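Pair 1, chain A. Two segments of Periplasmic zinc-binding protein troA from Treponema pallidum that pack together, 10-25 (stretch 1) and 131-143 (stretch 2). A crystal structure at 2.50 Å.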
# COMPACT_ATOMS: atom_id res chain seq x y z
N GLY A 10 0.25 7.33 -3.03
CA GLY A 10 0.67 7.27 -4.42
C GLY A 10 -0.02 6.21 -5.27
O GLY A 10 -0.16 6.37 -6.48
N MET A 11 -0.45 5.13 -4.62
CA MET A 11 -1.10 4.03 -5.31
C MET A 11 -2.30 4.51 -6.12
O MET A 11 -2.49 4.09 -7.26
CB MET A 11 -1.54 2.96 -4.32
CG MET A 11 -0.41 2.08 -3.83
SD MET A 11 0.55 2.82 -2.48
CE MET A 11 -0.41 2.33 -1.11
N ILE A 12 -3.10 5.39 -5.53
CA ILE A 12 -4.28 5.93 -6.21
C ILE A 12 -3.80 6.82 -7.35
O ILE A 12 -4.28 6.72 -8.48
CB ILE A 12 -5.14 6.78 -5.24
CG1 ILE A 12 -5.65 5.90 -4.10
CG2 ILE A 12 -6.26 7.46 -6.00
CD1 ILE A 12 -6.77 6.51 -3.31
N ALA A 13 -2.83 7.68 -7.04
CA ALA A 13 -2.25 8.60 -8.00
C ALA A 13 -1.80 7.83 -9.23
O ALA A 13 -1.92 8.30 -10.36
CB ALA A 13 -1.06 9.34 -7.39
N ASP A 14 -1.29 6.62 -9.00
CA ASP A 14 -0.84 5.82 -10.12
C ASP A 14 -2.03 5.45 -10.98
O ASP A 14 -1.99 5.59 -12.20
CB ASP A 14 -0.14 4.56 -9.66
CG ASP A 14 0.46 3.80 -10.81
OD1 ASP A 14 1.47 4.29 -11.38
OD2 ASP A 14 -0.08 2.74 -11.17
N ALA A 15 -3.09 4.98 -10.34
CA ALA A 15 -4.28 4.59 -11.07
C ALA A 15 -4.81 5.79 -11.85
O ALA A 15 -5.29 5.65 -12.97
CB ALA A 15 -5.32 4.07 -10.12
N VAL A 16 -4.72 6.97 -11.25
CA VAL A 16 -5.19 8.18 -11.90
C VAL A 16 -4.34 8.44 -13.15
O VAL A 16 -4.87 8.53 -14.25
CB VAL A 16 -5.08 9.39 -10.94
CG1 VAL A 16 -5.21 10.69 -11.70
CG2 VAL A 16 -6.16 9.30 -9.88
N LYS A 17 -3.03 8.54 -12.96
CA LYS A 17 -2.08 8.79 -14.04
C LYS A 17 -2.35 7.93 -15.27
O LYS A 17 -2.46 8.43 -16.39
CB LYS A 17 -0.66 8.51 -13.55
CG LYS A 17 -0.17 9.51 -12.52
CD LYS A 17 1.33 9.66 -12.56
CE LYS A 17 1.96 9.03 -11.33
NZ LYS A 17 2.68 10.05 -10.51
N ASN A 18 -2.47 6.63 -15.05
CA ASN A 18 -2.70 5.68 -16.12
C ASN A 18 -4.03 5.90 -16.82
O ASN A 18 -4.10 5.80 -18.04
CB ASN A 18 -2.63 4.26 -15.57
CG ASN A 18 -1.22 3.87 -15.17
OD1 ASN A 18 -0.37 3.64 -16.02
ND2 ASN A 18 -0.97 3.80 -13.88
N ILE A 19 -5.06 6.21 -16.03
CA ILE A 19 -6.42 6.44 -16.55
C ILE A 19 -6.65 7.84 -17.10
O ILE A 19 -6.94 8.00 -18.27
CB ILE A 19 -7.50 6.18 -15.46
CG1 ILE A 19 -7.38 4.75 -14.94
CG2 ILE A 19 -8.88 6.40 -16.05
CD1 ILE A 19 -7.95 4.54 -13.57
N ALA A 20 -6.54 8.85 -16.24
CA ALA A 20 -6.74 10.24 -16.67
C ALA A 20 -5.60 10.76 -17.53
O ALA A 20 -5.82 11.57 -18.44
CB ALA A 20 -6.92 11.15 -15.45
N GLN A 21 -4.39 10.29 -17.25
CA GLN A 21 -3.23 10.72 -18.00
C GLN A 21 -3.13 12.23 -17.89
O GLN A 21 -3.19 12.78 -16.78
CB GLN A 21 -3.35 10.31 -19.45
CG GLN A 21 -3.88 8.92 -19.62
CD GLN A 21 -2.84 8.00 -20.18
OE1 GLN A 21 -2.51 6.97 -19.59
NE2 GLN A 21 -2.31 8.37 -21.34
N GLY A 22 -3.00 12.90 -19.03
CA GLY A 22 -2.87 14.34 -19.02
C GLY A 22 -4.19 15.06 -19.14
O GLY A 22 -4.23 16.24 -19.44
N ASP A 23 -5.27 14.33 -18.89
CA ASP A 23 -6.59 14.93 -18.97
C ASP A 23 -6.94 15.56 -17.66
O ASP A 23 -8.03 16.07 -17.47
CB ASP A 23 -7.63 13.88 -19.31
CG ASP A 23 -7.40 13.26 -20.64
OD1 ASP A 23 -7.15 14.01 -21.61
OD2 ASP A 23 -7.46 12.02 -20.72
N VAL A 24 -6.01 15.52 -16.72
CA VAL A 24 -6.27 16.14 -15.43
C VAL A 24 -4.97 16.65 -14.86
O VAL A 24 -3.89 16.29 -15.31
CB VAL A 24 -6.94 15.16 -14.40
CG1 VAL A 24 -8.11 14.45 -15.02
CG2 VAL A 24 -5.92 14.15 -13.88
N HIS A 25 -5.10 17.52 -13.87
CA HIS A 25 -3.94 18.02 -13.18
C HIS A 25 -4.00 17.14 -11.95
O HIS A 25 -5.03 17.10 -11.27
CB HIS A 25 -4.14 19.49 -12.83
CG HIS A 25 -3.84 20.41 -13.97
ND1 HIS A 25 -4.81 21.13 -14.62
CD2 HIS A 25 -2.66 20.72 -14.58
CE1 HIS A 25 -4.25 21.85 -15.58
NE2 HIS A 25 -2.95 21.62 -15.58
N GLU A 131 -11.87 7.48 -23.49
CA GLU A 131 -10.43 7.37 -23.29
C GLU A 131 -10.09 6.97 -21.86
O GLU A 131 -9.05 6.35 -21.62
CB GLU A 131 -9.74 8.71 -23.62
CG GLU A 131 -10.53 9.94 -23.22
CD GLU A 131 -11.44 10.43 -24.32
OE1 GLU A 131 -12.60 9.97 -24.38
OE2 GLU A 131 -11.00 11.28 -25.12
N PHE A 132 -10.96 7.30 -20.91
CA PHE A 132 -10.72 6.93 -19.52
C PHE A 132 -11.13 5.50 -19.30
O PHE A 132 -10.75 4.88 -18.32
CB PHE A 132 -11.52 7.82 -18.58
CG PHE A 132 -10.90 9.16 -18.34
CD1 PHE A 132 -9.69 9.50 -18.92
CD2 PHE A 132 -11.54 10.10 -17.53
CE1 PHE A 132 -9.12 10.74 -18.70
CE2 PHE A 132 -10.98 11.34 -17.30
CZ PHE A 132 -9.77 11.67 -17.89
N THR A 133 -11.91 4.98 -20.24
CA THR A 133 -12.38 3.61 -20.15
C THR A 133 -11.37 2.66 -20.75
O THR A 133 -10.90 1.74 -20.09
CB THR A 133 -13.70 3.41 -20.90
OG1 THR A 133 -14.78 3.93 -20.12
CG2 THR A 133 -13.95 1.93 -21.17
N GLN A 134 -11.03 2.89 -22.00
CA GLN A 134 -10.07 2.02 -22.64
C GLN A 134 -8.74 2.00 -21.87
O GLN A 134 -8.22 0.93 -21.54
CB GLN A 134 -9.85 2.46 -24.08
CG GLN A 134 -8.65 1.84 -24.70
CD GLN A 134 -7.64 2.88 -25.07
OE1 GLN A 134 -6.56 2.95 -24.50
NE2 GLN A 134 -7.99 3.72 -26.04
N ARG A 135 -8.21 3.18 -21.55
CA ARG A 135 -6.97 3.26 -20.79
C ARG A 135 -7.17 2.40 -19.55
O ARG A 135 -6.35 1.56 -19.22
CB ARG A 135 -6.69 4.69 -20.35
CG ARG A 135 -6.23 5.63 -21.44
CD ARG A 135 -5.91 6.98 -20.83
NE ARG A 135 -5.75 8.05 -21.80
CZ ARG A 135 -6.26 9.27 -21.65
NH1 ARG A 135 -6.96 9.56 -20.57
NH2 ARG A 135 -6.06 10.21 -22.57
N TYR A 136 -8.28 2.65 -18.87
CA TYR A 136 -8.62 1.93 -17.67
C TYR A 136 -8.41 0.44 -17.89
O TYR A 136 -7.59 -0.18 -17.21
CB TYR A 136 -10.07 2.21 -17.29
CG TYR A 136 -10.65 1.24 -16.31
CD1 TYR A 136 -9.91 0.79 -15.21
CD2 TYR A 136 -11.96 0.77 -16.46
CE1 TYR A 136 -10.46 -0.09 -14.28
CE2 TYR A 136 -12.52 -0.11 -15.54
CZ TYR A 136 -11.77 -0.54 -14.45
OH TYR A 136 -12.33 -1.40 -13.53
N GLN A 137 -9.16 -0.14 -18.83
CA GLN A 137 -9.04 -1.57 -19.12
C GLN A 137 -7.58 -1.94 -19.22
O GLN A 137 -7.12 -2.89 -18.59
CB GLN A 137 -9.73 -1.91 -20.42
CG GLN A 137 -11.19 -1.58 -20.45
CD GLN A 137 -11.73 -1.50 -21.85
OE1 GLN A 137 -12.89 -1.17 -22.06
NE2 GLN A 137 -10.87 -1.80 -22.83
N ALA A 138 -6.84 -1.18 -20.02
CA ALA A 138 -5.43 -1.43 -20.18
C ALA A 138 -4.86 -1.56 -18.78
O ALA A 138 -4.53 -2.66 -18.34
CB ALA A 138 -4.77 -0.28 -20.92
N TYR A 139 -4.80 -0.44 -18.06
CA TYR A 139 -4.27 -0.42 -16.70
C TYR A 139 -4.70 -1.61 -15.84
O TYR A 139 -3.97 -2.06 -14.96
CB TYR A 139 -4.65 0.90 -16.01
CG TYR A 139 -4.06 1.06 -14.63
CD1 TYR A 139 -2.67 0.99 -14.42
CD2 TYR A 139 -4.87 1.32 -13.53
CE1 TYR A 139 -2.13 1.18 -13.14
CE2 TYR A 139 -4.35 1.51 -12.26
CZ TYR A 139 -2.98 1.44 -12.07
OH TYR A 139 -2.49 1.65 -10.81
N GLN A 140 -5.89 -2.14 -16.09
CA GLN A 140 -6.36 -3.28 -15.32
C GLN A 140 -5.59 -4.51 -15.79
O GLN A 140 -5.17 -5.34 -14.98
CB GLN A 140 -7.86 -3.50 -15.51
CG GLN A 140 -8.68 -3.40 -14.21
CD GLN A 140 -7.96 -4.00 -13.01
OE1 GLN A 140 -7.51 -3.28 -12.11
NE2 GLN A 140 -7.85 -5.33 -12.98
N GLN A 141 -5.42 -4.61 -17.10
CA GLN A 141 -4.69 -5.73 -17.68
C GLN A 141 -3.31 -5.79 -17.06
O GLN A 141 -2.74 -6.87 -16.89
CB GLN A 141 -4.56 -5.53 -19.18
CG GLN A 141 -5.86 -5.16 -19.83
CD GLN A 141 -6.27 -6.17 -20.86
OE1 GLN A 141 -5.67 -7.24 -20.96
NE2 GLN A 141 -7.29 -5.84 -21.64
N GLN A 142 -2.76 -4.63 -16.73
CA GLN A 142 -1.45 -4.55 -16.11
C GLN A 142 -1.60 -5.13 -14.71
O GLN A 142 -0.74 -5.89 -14.25
CB GLN A 142 -0.98 -3.09 -16.02
CG GLN A 142 -0.36 -2.53 -17.31
CD GLN A 142 -0.04 -1.04 -17.23
OE1 GLN A 142 0.87 -0.62 -16.50
NE2 GLN A 142 -0.80 -0.23 -17.96
N LEU A 143 -2.69 -4.78 -14.05
CA LEU A 143 -2.96 -5.28 -12.70
C LEU A 143 -3.00 -6.80 -12.76
O LEU A 143 -2.32 -7.48 -11.99
CB LEU A 143 -4.31 -4.75 -12.20
CG LEU A 143 -4.38 -3.33 -11.62
CD1 LEU A 143 -4.92 -3.39 -10.21
CD2 LEU A 143 -2.99 -2.69 -11.65

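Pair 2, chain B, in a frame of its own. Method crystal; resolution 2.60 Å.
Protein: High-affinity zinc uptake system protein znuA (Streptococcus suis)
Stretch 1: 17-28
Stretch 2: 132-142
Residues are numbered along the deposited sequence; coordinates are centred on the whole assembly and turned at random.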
# COMPACT_ATOMS: atom_id res chain seq x y z
N ASN B 17 11.66 1.96 -2.10
CA ASN B 17 12.55 3.11 -2.26
C ASN B 17 12.79 3.88 -0.96
O ASN B 17 13.91 4.28 -0.67
CB ASN B 17 12.02 4.07 -3.33
CG ASN B 17 13.04 5.14 -3.70
OD1 ASN B 17 14.17 4.82 -4.07
ND2 ASN B 17 12.65 6.40 -3.60
N ASP B 18 11.73 4.08 -0.19
CA ASP B 18 11.83 4.75 1.10
C ASP B 18 12.52 3.86 2.12
O ASP B 18 13.50 4.25 2.75
CB ASP B 18 10.45 5.14 1.60
CG ASP B 18 10.49 5.78 2.98
OD1 ASP B 18 11.43 6.54 3.26
OD2 ASP B 18 9.56 5.51 3.78
N MET B 19 11.99 2.65 2.28
CA MET B 19 12.52 1.69 3.24
C MET B 19 14.05 1.61 3.18
O MET B 19 14.72 1.87 4.18
CB MET B 19 11.90 0.31 3.00
CG MET B 19 12.31 -0.75 4.01
SD MET B 19 11.39 -2.30 3.83
CE MET B 19 11.76 -2.70 2.12
N VAL B 20 14.58 1.26 2.02
CA VAL B 20 16.03 1.10 1.86
C VAL B 20 16.79 2.34 2.29
O VAL B 20 17.79 2.25 3.00
CB VAL B 20 16.41 0.75 0.41
CG1 VAL B 20 17.92 0.69 0.27
CG2 VAL B 20 15.79 -0.57 0.02
N TYR B 21 16.33 3.51 1.86
CA TYR B 21 16.98 4.74 2.27
C TYR B 21 16.95 4.86 3.79
O TYR B 21 17.97 5.17 4.41
CB TYR B 21 16.29 5.96 1.65
CG TYR B 21 16.86 7.27 2.16
CD1 TYR B 21 18.11 7.70 1.76
CD2 TYR B 21 16.14 8.06 3.04
CE1 TYR B 21 18.63 8.90 2.22
CE2 TYR B 21 16.65 9.26 3.51
CZ TYR B 21 17.90 9.67 3.09
OH TYR B 21 18.42 10.86 3.55
N GLN B 22 15.79 4.60 4.37
CA GLN B 22 15.64 4.66 5.82
C GLN B 22 16.66 3.77 6.50
O GLN B 22 17.21 4.11 7.55
CB GLN B 22 14.23 4.24 6.23
CG GLN B 22 13.12 5.14 5.70
CD GLN B 22 13.14 6.53 6.31
OE1 GLN B 22 13.62 6.72 7.43
NE2 GLN B 22 12.62 7.50 5.58
N LEU B 23 16.94 2.63 5.88
CA LEU B 23 17.85 1.65 6.45
C LEU B 23 19.29 1.90 6.01
O LEU B 23 20.17 2.11 6.84
CB LEU B 23 17.43 0.24 6.04
CG LEU B 23 15.95 -0.12 6.26
CD1 LEU B 23 15.65 -1.50 5.69
CD2 LEU B 23 15.58 -0.04 7.73
N ALA B 24 19.51 1.88 4.70
CA ALA B 24 20.86 1.95 4.15
C ALA B 24 21.35 3.38 3.95
O ALA B 24 22.53 3.60 3.66
CB ALA B 24 20.92 1.19 2.83
N GLY B 25 20.45 4.34 4.11
CA GLY B 25 20.80 5.73 3.89
C GLY B 25 21.40 5.94 2.51
O GLY B 25 20.86 5.46 1.51
N ASP B 26 22.53 6.64 2.47
CA ASP B 26 23.19 6.94 1.21
C ASP B 26 24.27 5.92 0.89
O ASP B 26 25.12 6.15 0.03
CB ASP B 26 23.80 8.34 1.24
CG ASP B 26 22.76 9.42 1.52
OD1 ASP B 26 21.61 9.28 1.04
OD2 ASP B 26 23.10 10.41 2.21
N GLU B 27 24.24 4.78 1.59
CA GLU B 27 25.29 3.78 1.45
C GLU B 27 25.14 2.92 0.19
O GLU B 27 26.12 2.39 -0.32
CB GLU B 27 25.37 2.90 2.70
CG GLU B 27 25.80 3.63 3.96
CD GLU B 27 27.25 4.06 3.94
OE1 GLU B 27 27.99 3.64 3.03
OE2 GLU B 27 27.66 4.83 4.84
N VAL B 28 23.92 2.79 -0.31
CA VAL B 28 23.68 2.01 -1.53
C VAL B 28 23.11 2.90 -2.63
O VAL B 28 22.76 4.05 -2.38
CB VAL B 28 22.70 0.85 -1.29
CG1 VAL B 28 23.24 -0.09 -0.22
CG2 VAL B 28 21.33 1.38 -0.91
N GLU B 132 26.51 -3.41 10.96
CA GLU B 132 26.15 -2.90 12.28
C GLU B 132 25.49 -1.53 12.17
O GLU B 132 24.48 -1.27 12.82
CB GLU B 132 27.38 -2.84 13.19
CG GLU B 132 27.85 -4.20 13.69
CD GLU B 132 29.16 -4.12 14.45
OE1 GLU B 132 29.93 -3.16 14.21
OE2 GLU B 132 29.44 -5.01 15.27
N MET B 133 26.07 -0.67 11.34
CA MET B 133 25.51 0.64 11.07
C MET B 133 24.06 0.49 10.63
O MET B 133 23.17 1.16 11.14
CB MET B 133 26.30 1.34 9.98
CG MET B 133 25.86 2.77 9.71
SD MET B 133 26.26 3.32 8.04
CE MET B 133 26.09 5.09 8.23
N ILE B 134 23.85 -0.39 9.67
CA ILE B 134 22.51 -0.66 9.15
C ILE B 134 21.58 -1.24 10.21
O ILE B 134 20.42 -0.84 10.30
CB ILE B 134 22.56 -1.62 7.96
CG1 ILE B 134 23.22 -0.94 6.76
CG2 ILE B 134 21.16 -2.08 7.60
CD1 ILE B 134 23.55 -1.88 5.63
N GLN B 135 22.09 -2.18 10.99
CA GLN B 135 21.31 -2.76 12.08
C GLN B 135 20.86 -1.66 13.03
O GLN B 135 19.73 -1.66 13.50
CB GLN B 135 22.14 -3.78 12.84
CG GLN B 135 22.58 -4.96 12.00
CD GLN B 135 23.61 -5.81 12.70
OE1 GLN B 135 23.92 -5.58 13.87
NE2 GLN B 135 24.13 -6.81 12.00
N LYS B 136 21.77 -0.73 13.30
CA LYS B 136 21.48 0.41 14.16
C LYS B 136 20.39 1.26 13.52
O LYS B 136 19.46 1.69 14.20
CB LYS B 136 22.74 1.24 14.36
CG LYS B 136 22.69 2.17 15.56
CD LYS B 136 24.04 2.83 15.78
CE LYS B 136 24.05 3.70 17.03
NZ LYS B 136 25.37 4.38 17.21
N ASN B 137 20.51 1.48 12.22
CA ASN B 137 19.48 2.20 11.47
C ASN B 137 18.15 1.48 11.50
O ASN B 137 17.09 2.10 11.61
CB ASN B 137 19.93 2.41 10.03
CG ASN B 137 21.06 3.40 9.91
OD1 ASN B 137 21.55 3.92 10.91
ND2 ASN B 137 21.47 3.68 8.69
N THR B 138 18.20 0.16 11.37
CA THR B 138 17.00 -0.67 11.36
C THR B 138 16.24 -0.56 12.67
O THR B 138 15.02 -0.38 12.67
CB THR B 138 17.36 -2.14 11.14
OG1 THR B 138 18.16 -2.27 9.96
CG2 THR B 138 16.10 -2.99 11.00
N GLU B 139 16.95 -0.66 13.78
CA GLU B 139 16.33 -0.57 15.09
C GLU B 139 15.61 0.76 15.28
O GLU B 139 14.52 0.81 15.83
CB GLU B 139 17.35 -0.79 16.20
CG GLU B 139 17.97 -2.17 16.21
CD GLU B 139 18.62 -2.50 17.54
OE1 GLU B 139 18.48 -1.69 18.48
OE2 GLU B 139 19.27 -3.56 17.64
N LYS B 140 16.24 1.84 14.81
CA LYS B 140 15.66 3.17 14.94
C LYS B 140 14.37 3.30 14.13
O LYS B 140 13.44 4.01 14.54
CB LYS B 140 16.66 4.24 14.50
CG LYS B 140 16.09 5.65 14.54
CD LYS B 140 17.08 6.67 14.01
CE LYS B 140 16.49 8.07 14.00
NZ LYS B 140 17.47 9.09 13.53
N TYR B 141 14.30 2.63 12.98
CA TYR B 141 13.11 2.69 12.14
C TYR B 141 12.03 1.75 12.65
O TYR B 141 10.84 2.05 12.55
CB TYR B 141 13.45 2.40 10.68
CG TYR B 141 12.30 2.64 9.73
CD1 TYR B 141 11.68 3.88 9.65
CD2 TYR B 141 11.84 1.62 8.89
CE1 TYR B 141 10.62 4.10 8.78
CE2 TYR B 141 10.78 1.84 8.02
CZ TYR B 141 10.18 3.08 7.97
OH TYR B 141 9.14 3.29 7.10
N GLN B 142 12.44 0.61 13.19
CA GLN B 142 11.49 -0.31 13.81
C GLN B 142 10.74 0.40 14.92
O GLN B 142 9.52 0.31 15.02
CB GLN B 142 12.20 -1.55 14.36
CG GLN B 142 12.74 -2.49 13.30
CD GLN B 142 11.65 -3.25 12.57
OE1 GLN B 142 11.93 -4.21 11.85
NE2 GLN B 142 10.40 -2.83 12.75
O HOH W 1 8.99 5.66 6.35
O HOH W 2 9.93 2.85 4.30

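In both pairs the C-terminal part of one helix, together with the turn that follows it, packs against a long helix more than a hundred residues away in sequence. The helix axes approach to 8.2 Å in pair 1 and 8.4 Å in pair 2, and their N-to-C directions differ by 128° and 120°, so the helices cross obliquely, closer to antiparallel than to parallel. Fourteen central residues superpose with an RMSD of 0.4 Å. The closest backbone approach involves matched residues of the first helix but is shifted by one position on the second: A:Ile19 CA lies 5.1 Å from A:Tyr136 CA, whereas B:Leu23 CA lies 5.3 Å from B:Asn137 CA, the match of A:Arg135.

The first helix also ends alike. A:Gln21 and B:Gly25 coincide within 0.3 Å, and each leaves helical geometry with positive phi, a conformation that glycine adopts readily.

The most similar solution is the tyrosine, A:Tyr139 or B:Tyr141, with chi1 t in both. An amide side chain from the first helix lies over one face of its ring: A:Asn18 CB is 3.9 Å from the A:Tyr139 ring centroid, and B:Gln22 CB is 4.2 Å from that of B:Tyr141. The hydroxyl, however, meets the matched aspartate differently. A:Tyr139 OH donates a direct hydrogen bond of 2.7 Å to A:Asp14 OD2. In pair 2, B:Tyr141 OH stands 4.0 Å from B:Asp18 OD2, and two waters bridge the gap. Water 1 lies 2.6 Å from B:Asp18 OD2 and 2.5 Å from B:Tyr141 OH; water 2 makes a weak bond of 2.7 Å to B:Asp18 OD2 and one of 2.9 Å to B:Tyr141 OH. The same acid and phenol are thus linked with or without solvent.

At the end of the first helix, a carbonyl is met by a side-chain donor from the second in both pairs, but the donors differ in reach. A:Arg135 NH1 donates to A:Ile19 O at 2.8 Å, while the shorter B:Asn137 ND2 donates to B:Leu23 O at 2.8 Å. The arginine does more: its guanidinium also forms a salt bridge with A:Asp23, where A:Asp23 OD2 is 2.5 Å from A:Arg135 NH1 and accepts a second hydrogen bond, of 2.9 Å, from A:Arg135 NH2. The turn is thereby tied to the second helix by charge. At the matching position, B:Glu27 OE2 lies 3.7 Å from B:Met133 CE.

The apolar filling is partly shared. A:Ile19 CG1 packs 4.1 Å from A:Tyr136 CA and A:Ile19 CD1 4.5 Å from A:Tyr139 CD2; likewise B:Leu23 CD2 packs 3.9 Å from B:Thr138 CA and 4.3 Å from B:Tyr141 CD2. A:Phe132 brings its ring against the helix end and the following turn, with A:Phe132 CZ 3.8 Å from A:Ala20 CB and 4.3 Å from A:Val24 CG1. Around its smaller counterpart B:Ile134 the contact is looser, with both B:Ile134 CA and B:Ile134 CG1 4.3 Å from B:Leu23 O. The buried surface totals 579 Å² in pair 1 and 460 Å² in pair 2.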